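Local atomic coordinates of aspergillopepsin-2 heavy chain (Aspergillus niger var. macrosporus, PDB entry 1Y43), a protein that probably cleaves peptide bonds as the heavy chain of an acid endopeptidase of the peptidase G1 (glutamic) family. Residues 3-8 with 29-34. Sequence-based numbering, arbitrary orientation.
Sequences EEYCAS and FCYEDG. With SO4 (sulfate ion), chain D.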
loop_
_atom_site.group_PDB
_atom_site.type_symbol
_atom_site.label_atom_id
_atom_site.label_comp_id
_atom_site.label_asym_id
_atom_site.label_seq_id
_atom_site.Cartn_x
_atom_site.Cartn_y
_atom_site.Cartn_z
ATOM N N GLU B 3 6.916 13.120 -19.960
ATOM C CA GLU B 3 6.325 13.176 -18.585
ATOM C C GLU B 3 6.299 11.775 -17.974
ATOM O O GLU B 3 6.109 10.795 -18.684
ATOM C CB GLU B 3 4.909 13.751 -18.653
ATOM C CG GLU B 3 4.290 14.056 -17.302
ATOM C CD GLU B 3 2.977 14.805 -17.434
ATOM O OE1 GLU B 3 2.868 15.700 -18.307
ATOM O OE2 GLU B 3 2.045 14.504 -16.660
ATOM N N GLU B 4 6.507 11.684 -16.668
ATOM C CA GLU B 4 6.502 10.387 -15.998
ATOM C C GLU B 4 5.274 10.246 -15.116
ATOM O O GLU B 4 4.920 11.164 -14.381
ATOM C CB GLU B 4 7.759 10.200 -15.150
ATOM C CG GLU B 4 7.850 8.819 -14.544
ATOM C CD GLU B 4 9.196 8.518 -13.923
ATOM O OE1 GLU B 4 10.133 9.354 -13.996
ATOM O OE2 GLU B 4 9.316 7.420 -13.355
ATOM N N TYR B 5 4.642 9.085 -15.189
ATOM C CA TYR B 5 3.446 8.796 -14.415
ATOM C C TYR B 5 3.730 7.633 -13.492
ATOM O O TYR B 5 4.319 6.651 -13.928
ATOM C CB TYR B 5 2.328 8.374 -15.359
ATOM C CG TYR B 5 1.990 9.411 -16.375
ATOM C CD1 TYR B 5 2.722 9.520 -17.552
ATOM C CD2 TYR B 5 0.947 10.297 -16.154
ATOM C CE1 TYR B 5 2.421 10.495 -18.489
ATOM C CE2 TYR B 5 0.631 11.278 -17.080
ATOM C CZ TYR B 5 1.371 11.373 -18.243
ATOM O OH TYR B 5 1.057 12.368 -19.146
ATOM N N CYS B 6 3.276 7.716 -12.246
ATOM C CA CYS B 6 3.499 6.624 -11.293
ATOM C C CYS B 6 2.273 6.384 -10.424
ATOM O O CYS B 6 1.340 7.190 -10.386
ATOM C CB CYS B 6 4.655 6.956 -10.334
ATOM S SG CYS B 6 6.281 7.335 -11.061
ATOM N N ALA B 7 2.332 5.287 -9.675
ATOM C CA ALA B 7 1.304 4.909 -8.715
ATOM C C ALA B 7 2.001 3.933 -7.765
ATOM O O ALA B 7 3.089 3.455 -8.067
ATOM C CB ALA B 7 0.129 4.237 -9.420
ATOM N N SER B 8 1.429 3.705 -6.595
ATOM C CA SER B 8 2.015 2.763 -5.653
ATOM C C SER B 8 0.893 1.904 -5.053
ATOM O O SER B 8 -0.271 2.327 -5.007
ATOM C CB SER B 8 2.752 3.514 -4.537
ATOM O OG SER B 8 1.828 4.201 -3.703
ATOM N N PHE B 29 5.137 1.721 -9.270
ATOM C CA PHE B 29 5.189 1.376 -10.694
ATOM C C PHE B 29 5.155 2.680 -11.461
ATOM O O PHE B 29 4.265 3.496 -11.246
ATOM C CB PHE B 29 4.038 0.470 -11.187
ATOM C CG PHE B 29 2.944 0.243 -10.192
ATOM C CD1 PHE B 29 3.048 -0.780 -9.257
ATOM C CD2 PHE B 29 1.784 1.019 -10.226
ATOM C CE1 PHE B 29 2.011 -1.037 -8.360
ATOM C CE2 PHE B 29 0.733 0.780 -9.338
ATOM C CZ PHE B 29 0.848 -0.251 -8.404
ATOM N N CYS B 30 6.162 2.902 -12.296
ATOM C CA CYS B 30 6.244 4.120 -13.087
ATOM C C CYS B 30 6.389 3.867 -14.573
ATOM O O CYS B 30 6.982 2.872 -14.990
ATOM C CB CYS B 30 7.405 4.981 -12.625
ATOM S SG CYS B 30 7.293 5.585 -10.917
ATOM N N TYR B 31 5.859 4.803 -15.352
ATOM C CA TYR B 31 5.895 4.757 -16.796
ATOM C C TYR B 31 6.442 6.076 -17.336
ATOM O O TYR B 31 6.049 7.155 -16.883
ATOM C CB TYR B 31 4.486 4.571 -17.360
ATOM C CG TYR B 31 4.468 4.758 -18.856
ATOM C CD1 TYR B 31 4.967 3.770 -19.695
ATOM C CD2 TYR B 31 4.066 5.968 -19.430
ATOM C CE1 TYR B 31 5.076 3.974 -21.065
ATOM C CE2 TYR B 31 4.175 6.183 -20.814
ATOM C CZ TYR B 31 4.683 5.178 -21.616
ATOM O OH TYR B 31 4.822 5.352 -22.977
ATOM N N GLU B 32 7.300 5.978 -18.343
ATOM C CA GLU B 32 7.852 7.155 -18.981
ATOM C C GLU B 32 8.372 6.781 -20.360
ATOM O O GLU B 32 9.215 5.907 -20.484
ATOM C CB GLU B 32 8.992 7.733 -18.144
ATOM C CG GLU B 32 9.454 9.078 -18.634
ATOM C CD GLU B 32 10.951 9.244 -18.546
ATOM O OE1 GLU B 32 11.505 9.072 -17.433
ATOM O OE2 GLU B 32 11.574 9.559 -19.590
ATOM N N ASP B 33 7.815 7.409 -21.390
ATOM C CA ASP B 33 8.219 7.209 -22.781
ATOM C C ASP B 33 8.602 5.783 -23.205
ATOM O O ASP B 33 9.768 5.491 -23.507
ATOM C CB ASP B 33 9.332 8.205 -23.152
ATOM C CG ASP B 33 9.693 8.167 -24.645
ATOM O OD1 ASP B 33 8.768 8.193 -25.501
ATOM O OD2 ASP B 33 10.911 8.086 -24.933
ATOM N N GLY B 34 7.597 4.908 -23.209
ATOM C CA GLY B 34 7.770 3.520 -23.617
ATOM C C GLY B 34 8.546 2.607 -22.693
ATOM O O GLY B 34 8.827 1.476 -23.068
HETATM S S SO4 D . 3.380 9.272 -23.253
HETATM O O1 SO4 D . 3.978 7.903 -23.495
HETATM O O2 SO4 D . 4.375 10.347 -23.625
HETATM O O3 SO4 D . 2.135 9.410 -24.091
HETATM O O4 SO4 D . 3.046 9.426 -21.790
HETATM O O HOH W 1 6.189 9.523 -20.965
#
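Cys6 and Cys30 face each other across two antiparallel strands and are joined by a disulfide, SG to SG 2.0 Å, with a C-S-S-C torsion of 109°. They form a non-hydrogen-bonded pair, so the bridge spans a CA-CA distance of 4.1 Å. On the same sheet face, the extended chain of Glu4 brings OE2 to 3.2 Å from CB of Cys30. Its OE1 lies 3.7 Å from OE1 of Glu32, a close pair of like charges that probably disfavours full ionisation of both. On the other face, CE2 of Phe29 meets CB of Ala7 at 3.5 Å, and Ala7 O lies over one ring face, toward the rim. Tyr5 CD1 touches the edge of the Tyr31 ring. The two segments belong to the hairpin of strands 4-13 and 22-32, in the concanavalin-like beta sandwich of the peptidase G1 family. Tyr5 and Tyr31 exchange two nearly straight backbone bonds. Ala7 and Phe29 form the next hydrogen-bonded pair; its bond from Ala7 N to Phe29 O is bent. Beyond the tyrosines, a sulfate, probably from the crystallisation liquor, accepts a hydrogen bond at O1 from Tyr31 OH (2.7 Å). The same hydroxyl accepts one from Gly34 N. A water links Glu3 O to Asp33 N. Strand 117-121 pairs with strand 4-13, and Ala7 packs on its Phe121. Phe29 also meets an apolar side chain of the other protein chain.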